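Local coordinates for germination protein (Bacillus megaterium, PDB 6O59) that forms the N-terminal domain of the A subunit of the spore germinant receptor GerK3, which probably senses germinants and triggers germination, at residues A[244-247]-A[248-251]; A[150-153]-A[154-157]; A[95-98]-A[99-102]. One frame throughout, in Å; residues are numbered along the deposited sequence.

Contact 1: residues A[244-247]-A[248-251]; sequences AGNL and LEGR
N246 sends ND2 to E249 OE1 in a weak bond of 3.4 Å, and the same oxygen forms a salt bridge with R251, whose NH1 stands 3.2 Å from E249 OE1 with NE as a weak second donor. The asparagine does not donate to the arginine. Its ND2 lies above one face of the guanidinium, near the edge, where two donors cannot bond to each other; the amide and guanidinium planes are turned 60° apart. Both groups direct N-H to the one acceptor, E249 OE1. Three residues apart along the chain and with the same first torsion (chi1 -72° for N246), N246 and E249 run side by side.

Beneath this trio the chain leaves helix 240-248 through a Schellman motif. N246 O is gripped from opposite faces of its plane, by R251 N at 3.1 Å and by E249 N at 3.1 Å, while G250 N reaches L247 O at 3.2 Å. G250 makes the reversal with a positive phi of 105°, where a CB would press against the preceding carbonyl oxygen.

Further out, R251 NH2 bonds to P266 O and A267 O, which hold the far end of the guanidinium. L247 turns the other way, packing on M187, I189 and V160. Helix 240-248 joins strand 235-237 to the parallel strand 252-256, with 262-265 between them, a beta-alpha-beta crossover whose second corner is this turn. With carbonyl oxygens as well as E249 round its guanidinium, R251 would be expected to keep its positive charge, and to tie the helix end to the chain beyond strand 262-265.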
loop_
_atom_site.group_PDB
_atom_site.type_symbol
_atom_site.label_atom_id
_atom_site.label_comp_id
_atom_site.label_asym_id
_atom_site.label_seq_id
_atom_site.Cartn_x
_atom_site.Cartn_y
_atom_site.Cartn_z
ATOM N N ALA A 244 1.926 13.353 5.643
ATOM C CA ALA A 244 0.516 13.013 5.875
ATOM C C ALA A 244 -0.373 14.274 5.778
ATOM O O ALA A 244 -1.381 14.253 5.064
ATOM C CB ALA A 244 0.363 12.334 7.224
ATOM N N GLY A 245 0.043 15.369 6.417
ATOM C CA GLY A 245 -0.681 16.632 6.390
ATOM C C GLY A 245 -0.829 17.190 4.991
ATOM O O GLY A 245 -1.935 17.567 4.593
ATOM N N ASN A 246 0.279 17.205 4.209
ATOM C CA ASN A 246 0.231 17.711 2.830
ATOM C C ASN A 246 -0.593 16.809 1.913
ATOM O O ASN A 246 -1.283 17.317 1.023
ATOM C CB ASN A 246 1.613 17.917 2.261
ATOM C CG ASN A 246 2.307 19.103 2.865
ATOM O OD1 ASN A 246 3.343 18.977 3.515
ATOM N ND2 ASN A 246 1.744 20.287 2.691
ATOM N N LEU A 247 -0.564 15.486 2.154
ATOM C CA LEU A 247 -1.376 14.550 1.374
ATOM C C LEU A 247 -2.869 14.832 1.588
ATOM O O LEU A 247 -3.617 14.812 0.615
ATOM C CB LEU A 247 -1.052 13.082 1.693
ATOM C CG LEU A 247 0.237 12.529 1.111
ATOM C CD1 LEU A 247 0.586 11.233 1.789
ATOM C CD2 LEU A 247 0.168 12.371 -0.407
ATOM N N LEU A 248 -3.280 15.172 2.830
ATOM C CA LEU A 248 -4.680 15.491 3.137
ATOM C C LEU A 248 -5.089 16.860 2.574
ATOM O O LEU A 248 -6.283 17.155 2.515
ATOM C CB LEU A 248 -4.974 15.426 4.647
ATOM C CG LEU A 248 -4.793 14.061 5.308
ATOM C CD1 LEU A 248 -4.453 14.212 6.756
ATOM C CD2 LEU A 248 -6.007 13.161 5.108
ATOM N N GLU A 249 -4.112 17.680 2.142
ATOM C CA GLU A 249 -4.361 18.995 1.525
ATOM C C GLU A 249 -4.547 18.889 0.002
ATOM O O GLU A 249 -4.947 19.869 -0.611
ATOM C CB GLU A 249 -3.189 19.961 1.793
ATOM C CG GLU A 249 -3.103 20.535 3.187
ATOM C CD GLU A 249 -1.787 21.223 3.493
ATOM O OE1 GLU A 249 -1.220 21.879 2.586
ATOM O OE2 GLU A 249 -1.322 21.105 4.651
ATOM N N GLY A 250 -4.200 17.747 -0.600
ATOM C CA GLY A 250 -4.274 17.570 -2.049
ATOM C C GLY A 250 -2.929 17.602 -2.762
ATOM O O GLY A 250 -2.880 17.651 -4.000
ATOM N N ARG A 251 -1.819 17.564 -1.989
ATOM C CA ARG A 251 -0.466 17.576 -2.524
ATOM C C ARG A 251 -0.006 16.153 -2.823
ATOM O O ARG A 251 -0.689 15.184 -2.460
ATOM C CB ARG A 251 0.512 18.278 -1.570
ATOM C CG ARG A 251 0.039 19.655 -1.147
ATOM C CD ARG A 251 1.171 20.642 -1.029
ATOM N NE ARG A 251 0.793 21.677 -0.078
ATOM C CZ ARG A 251 1.572 22.674 0.307
ATOM N NH1 ARG A 251 1.147 23.539 1.214
ATOM N NH2 ARG A 251 2.799 22.793 -0.179
#

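Contact 2: residues A[150-153]-A[154-157]; sequences TESI and GTNL
T150 and N156 are joined by a reciprocal pair of hydrogen bonds, in which the asparagine amide serves both the backbone N and the backbone O of T150. T150 N gives to N156 OD1 at 2.8 Å, in the carbonyl plane and on a lone pair; N156 ND2 returns a bond to T150 O at 3.0 Å, and this oxygen lies in the plane of the N156 amide, although the donor is tilted from the T150 carbonyl plane. This double grip leaves the buried amide little freedom to rotate and also settles which way round it sits. CG of N156 stands beside the backbone N (chi1 -67°), turning the amide back past the start of helix 153-163. A weak third bond comes to OD1 from T150 OG1.

Hydroxyl groups make the second set. S152 occupies the N-cap, and its OG exchanges a weak bond with T155 OG1 at 3.3 Å, in which either may donate. One water lies 3.0 Å from S152 OG and weakly accepts from G154 N, one of the amides of the first turn.

Main-chain bonds then open the helix: N156 N to S152 O at 3.1 Å, and L157 N to I153 O at 2.8 Å.

The apolar contact occupies a different flank, where I153 and L157 point the same way and I153 CG2 rests on L157 CG at 3.7 Å. Both residues touch T185 of strand 182-189, and L157 continues onto M187 and F255, which places the flank against the sheet. F255 also meets N156.

Chemically, the helix start divides into an oily flank facing the sheet, a weakly bonded hydroxyl pair with one water at the cap, and an amide clasp that fixes the incoming loop. The clasp uses neutral groups alone, so its strength should depend little on ionisation.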
loop_
_atom_site.group_PDB
_atom_site.type_symbol
_atom_site.label_atom_id
_atom_site.label_comp_id
_atom_site.label_asym_id
_atom_site.label_seq_id
_atom_site.Cartn_x
_atom_site.Cartn_y
_atom_site.Cartn_z
ATOM N N THR A 150 13.902 7.016 6.323
ATOM C CA THR A 150 15.177 6.337 6.087
ATOM C C THR A 150 15.541 6.402 4.588
ATOM O O THR A 150 14.832 7.032 3.792
ATOM C CB THR A 150 15.082 4.872 6.570
ATOM O OG1 THR A 150 14.095 4.174 5.801
ATOM C CG2 THR A 150 14.753 4.764 8.038
ATOM N N GLU A 151 16.622 5.692 4.203
ATOM C CA GLU A 151 17.111 5.608 2.823
ATOM C C GLU A 151 16.271 4.612 1.989
ATOM O O GLU A 151 16.392 4.599 0.754
ATOM C CB GLU A 151 18.592 5.207 2.801
ATOM C CG GLU A 151 19.477 5.956 3.785
ATOM C CD GLU A 151 20.703 6.638 3.199
ATOM O OE1 GLU A 151 20.923 7.828 3.524
ATOM O OE2 GLU A 151 21.444 5.992 2.421
ATOM N N SER A 152 15.400 3.812 2.662
ATOM C CA SER A 152 14.548 2.794 2.038
ATOM C C SER A 152 13.152 3.314 1.697
ATOM O O SER A 152 12.429 3.717 2.607
ATOM C CB SER A 152 14.424 1.586 2.968
ATOM O OG SER A 152 13.545 0.608 2.440
ATOM N N ILE A 153 12.748 3.231 0.407
ATOM C CA ILE A 153 11.411 3.627 -0.058
ATOM C C ILE A 153 10.365 2.793 0.701
ATOM O O ILE A 153 9.432 3.372 1.265
ATOM C CB ILE A 153 11.205 3.511 -1.607
ATOM C CG1 ILE A 153 12.013 4.556 -2.375
ATOM C CG2 ILE A 153 9.714 3.603 -2.002
ATOM C CD1 ILE A 153 11.932 4.413 -3.912
ATOM N N GLY A 154 10.547 1.466 0.716
ATOM C CA GLY A 154 9.642 0.521 1.366
ATOM C C GLY A 154 9.304 0.876 2.795
ATOM O O GLY A 154 8.130 0.853 3.176
ATOM N N THR A 155 10.335 1.243 3.574
ATOM C CA THR A 155 10.223 1.654 4.970
ATOM C C THR A 155 9.451 2.974 5.053
ATOM O O THR A 155 8.538 3.095 5.866
ATOM C CB THR A 155 11.620 1.760 5.590
ATOM O OG1 THR A 155 12.296 0.502 5.467
ATOM C CG2 THR A 155 11.576 2.167 7.044
ATOM N N ASN A 156 9.798 3.944 4.187
ATOM C CA ASN A 156 9.166 5.266 4.118
ATOM C C ASN A 156 7.665 5.177 3.766
ATOM O O ASN A 156 6.862 5.852 4.405
ATOM C CB ASN A 156 9.906 6.150 3.104
ATOM C CG ASN A 156 11.319 6.505 3.516
ATOM O OD1 ASN A 156 11.728 6.328 4.665
ATOM N ND2 ASN A 156 12.107 7.003 2.575
ATOM N N LEU A 157 7.296 4.330 2.784
ATOM C CA LEU A 157 5.895 4.130 2.382
ATOM C C LEU A 157 5.073 3.593 3.534
ATOM O O LEU A 157 3.973 4.093 3.789
ATOM C CB LEU A 157 5.754 3.170 1.190
ATOM C CG LEU A 157 6.567 3.435 -0.066
ATOM C CD1 LEU A 157 6.207 2.428 -1.140
ATOM C CD2 LEU A 157 6.453 4.907 -0.533
HETATM O O HOH W 1 12.834 -0.794 -0.077
#

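Contact 3: residues A[95-98]-A[99-102]; sequences ADNW and NDLL
W98 O receives L102 N at 2.8 Å in a nearly straight bond, with an N-H...O angle of 170°. One residue earlier, N97 O takes L101 N at 3.2 Å, and the two bonds together form the first turn of the helix. Three residues apart on that turn, W98 and L101 lie side by side, pointing the same way. CD2 of L101 comes to W98 CZ3 at 3.8 Å, and equally near CE3, so the methyl meets the benzo part of the indole obliquely. L101 holds CG anti to its backbone N (chi1 -179°), which swings the branch out to that ring. L101 also receives A95: the alanine methyl, CB, is 4.2 Å from L101 CB, and a further 4.1 Å contact joins A95 CB to D100 CB.

N97 is the N-cap of helix 98-106. Residues 95-98 form the first corner of a beta-alpha-beta crossover, in which strand 91-95, at one edge of its sheet, is followed by this helix and then by strand 110-114, which runs parallel to it with 120-124 lying between them. A95 is still in the strand and pairs through its backbone with V120.

D96 OD1 and D100 OD2 are 4.6 Å apart, two acids near a helix start. The positive end of the helix dipole would probably favour their charged forms, while the repulsion between the two carboxylates would oppose it. Outward of the turn, the indole is covered by L6 and by N13, L16 and I17 of helix 10-20, and K20 of that helix makes a cation-pi interaction with it.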
loop_
_atom_site.group_PDB
_atom_site.type_symbol
_atom_site.label_atom_id
_atom_site.label_comp_id
_atom_site.label_asym_id
_atom_site.label_seq_id
_atom_site.Cartn_x
_atom_site.Cartn_y
_atom_site.Cartn_z
ATOM N N ALA A 95 -15.095 -10.023 7.441
ATOM C CA ALA A 95 -15.675 -8.897 6.694
ATOM C C ALA A 95 -16.612 -9.429 5.592
ATOM O O ALA A 95 -16.240 -10.389 4.914
ATOM C CB ALA A 95 -14.567 -8.038 6.094
ATOM N N ASP A 96 -17.816 -8.824 5.421
ATOM C CA ASP A 96 -18.815 -9.255 4.417
ATOM C C ASP A 96 -19.350 -8.071 3.553
ATOM O O ASP A 96 -20.378 -8.197 2.877
ATOM C CB ASP A 96 -19.983 -10.011 5.093
ATOM C CG ASP A 96 -20.895 -9.167 5.962
ATOM O OD1 ASP A 96 -20.405 -8.174 6.559
ATOM O OD2 ASP A 96 -22.094 -9.501 6.059
ATOM N N ASN A 97 -18.616 -6.939 3.574
ATOM C CA ASN A 97 -18.873 -5.712 2.818
ATOM C C ASN A 97 -17.533 -5.008 2.579
ATOM O O ASN A 97 -16.559 -5.285 3.302
ATOM C CB ASN A 97 -19.897 -4.812 3.513
ATOM C CG ASN A 97 -19.376 -4.031 4.683
ATOM O OD1 ASN A 97 -19.206 -4.555 5.786
ATOM N ND2 ASN A 97 -19.133 -2.753 4.463
ATOM N N TRP A 98 -17.463 -4.150 1.534
ATOM C CA TRP A 98 -16.225 -3.475 1.112
ATOM C C TRP A 98 -15.634 -2.516 2.151
ATOM O O TRP A 98 -14.407 -2.512 2.311
ATOM C CB TRP A 98 -16.404 -2.758 -0.234
ATOM C CG TRP A 98 -16.499 -3.752 -1.347
ATOM C CD1 TRP A 98 -17.638 -4.172 -1.965
ATOM C CD2 TRP A 98 -15.454 -4.633 -1.791
ATOM N NE1 TRP A 98 -17.355 -5.200 -2.833
ATOM C CE2 TRP A 98 -16.021 -5.505 -2.747
ATOM C CE3 TRP A 98 -14.079 -4.740 -1.505
ATOM C CZ2 TRP A 98 -15.267 -6.472 -3.416
ATOM C CZ3 TRP A 98 -13.334 -5.701 -2.165
ATOM C CH2 TRP A 98 -13.926 -6.553 -3.109
ATOM N N ASN A 99 -16.479 -1.736 2.863
ATOM C CA ASN A 99 -16.025 -0.770 3.859
ATOM C C ASN A 99 -15.172 -1.445 4.941
ATOM O O ASN A 99 -14.029 -1.017 5.175
ATOM C CB ASN A 99 -17.204 -0.036 4.480
ATOM C CG ASN A 99 -16.982 1.447 4.601
ATOM O OD1 ASN A 99 -16.216 1.922 5.461
ATOM N ND2 ASN A 99 -17.648 2.211 3.734
ATOM N N ASP A 100 -15.715 -2.532 5.550
ATOM C CA ASP A 100 -15.071 -3.323 6.602
ATOM C C ASP A 100 -13.796 -3.998 6.112
ATOM O O ASP A 100 -12.786 -4.000 6.827
ATOM C CB ASP A 100 -16.047 -4.374 7.145
ATOM C CG ASP A 100 -17.158 -3.826 8.011
ATOM O OD1 ASP A 100 -17.107 -2.618 8.356
ATOM O OD2 ASP A 100 -18.077 -4.604 8.356
ATOM N N LEU A 101 -13.846 -4.563 4.895
ATOM C CA LEU A 101 -12.703 -5.221 4.262
ATOM C C LEU A 101 -11.568 -4.222 4.087
ATOM O O LEU A 101 -10.458 -4.457 4.572
ATOM C CB LEU A 101 -13.110 -5.827 2.894
ATOM C CG LEU A 101 -12.027 -6.579 2.112
ATOM C CD1 LEU A 101 -12.598 -7.801 1.461
ATOM C CD2 LEU A 101 -11.397 -5.707 1.047
ATOM N N LEU A 102 -11.859 -3.106 3.401
ATOM C CA LEU A 102 -10.864 -2.100 3.073
ATOM C C LEU A 102 -10.247 -1.457 4.308
ATOM O O LEU A 102 -9.027 -1.311 4.341
ATOM C CB LEU A 102 -11.432 -1.042 2.123
ATOM C CG LEU A 102 -11.628 -1.502 0.675
ATOM C CD1 LEU A 102 -12.378 -0.461 -0.133
ATOM C CD2 LEU A 102 -10.310 -1.885 0.013
#

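Overall arrangement
All three contacts are partly buried helix ends, and none touches another. Contacts 2 and 3 are helix starts, whereas contact 1 is a C-terminal exit. Both five-stranded antiparallel sheets have the strand order 1-2-4-5-3, so helices 240-248 and 98-106 are matching crossovers, left at contact 1 and entered at contact 3. Contacts 1 and 2 lie 19 Å apart between centres and back onto the same sheet; contact 3 lies across the chain's centre from contact 2. Each has buried apolar side chains, but contacts 1 and 2 also bury an asparagine, while contact 3 exposes N99 and D100. Their chemistry differs: salt bridge, neutral amide and hydroxyl bonds, and aliphatic-aromatic packing with a cation-pi interaction, respectively.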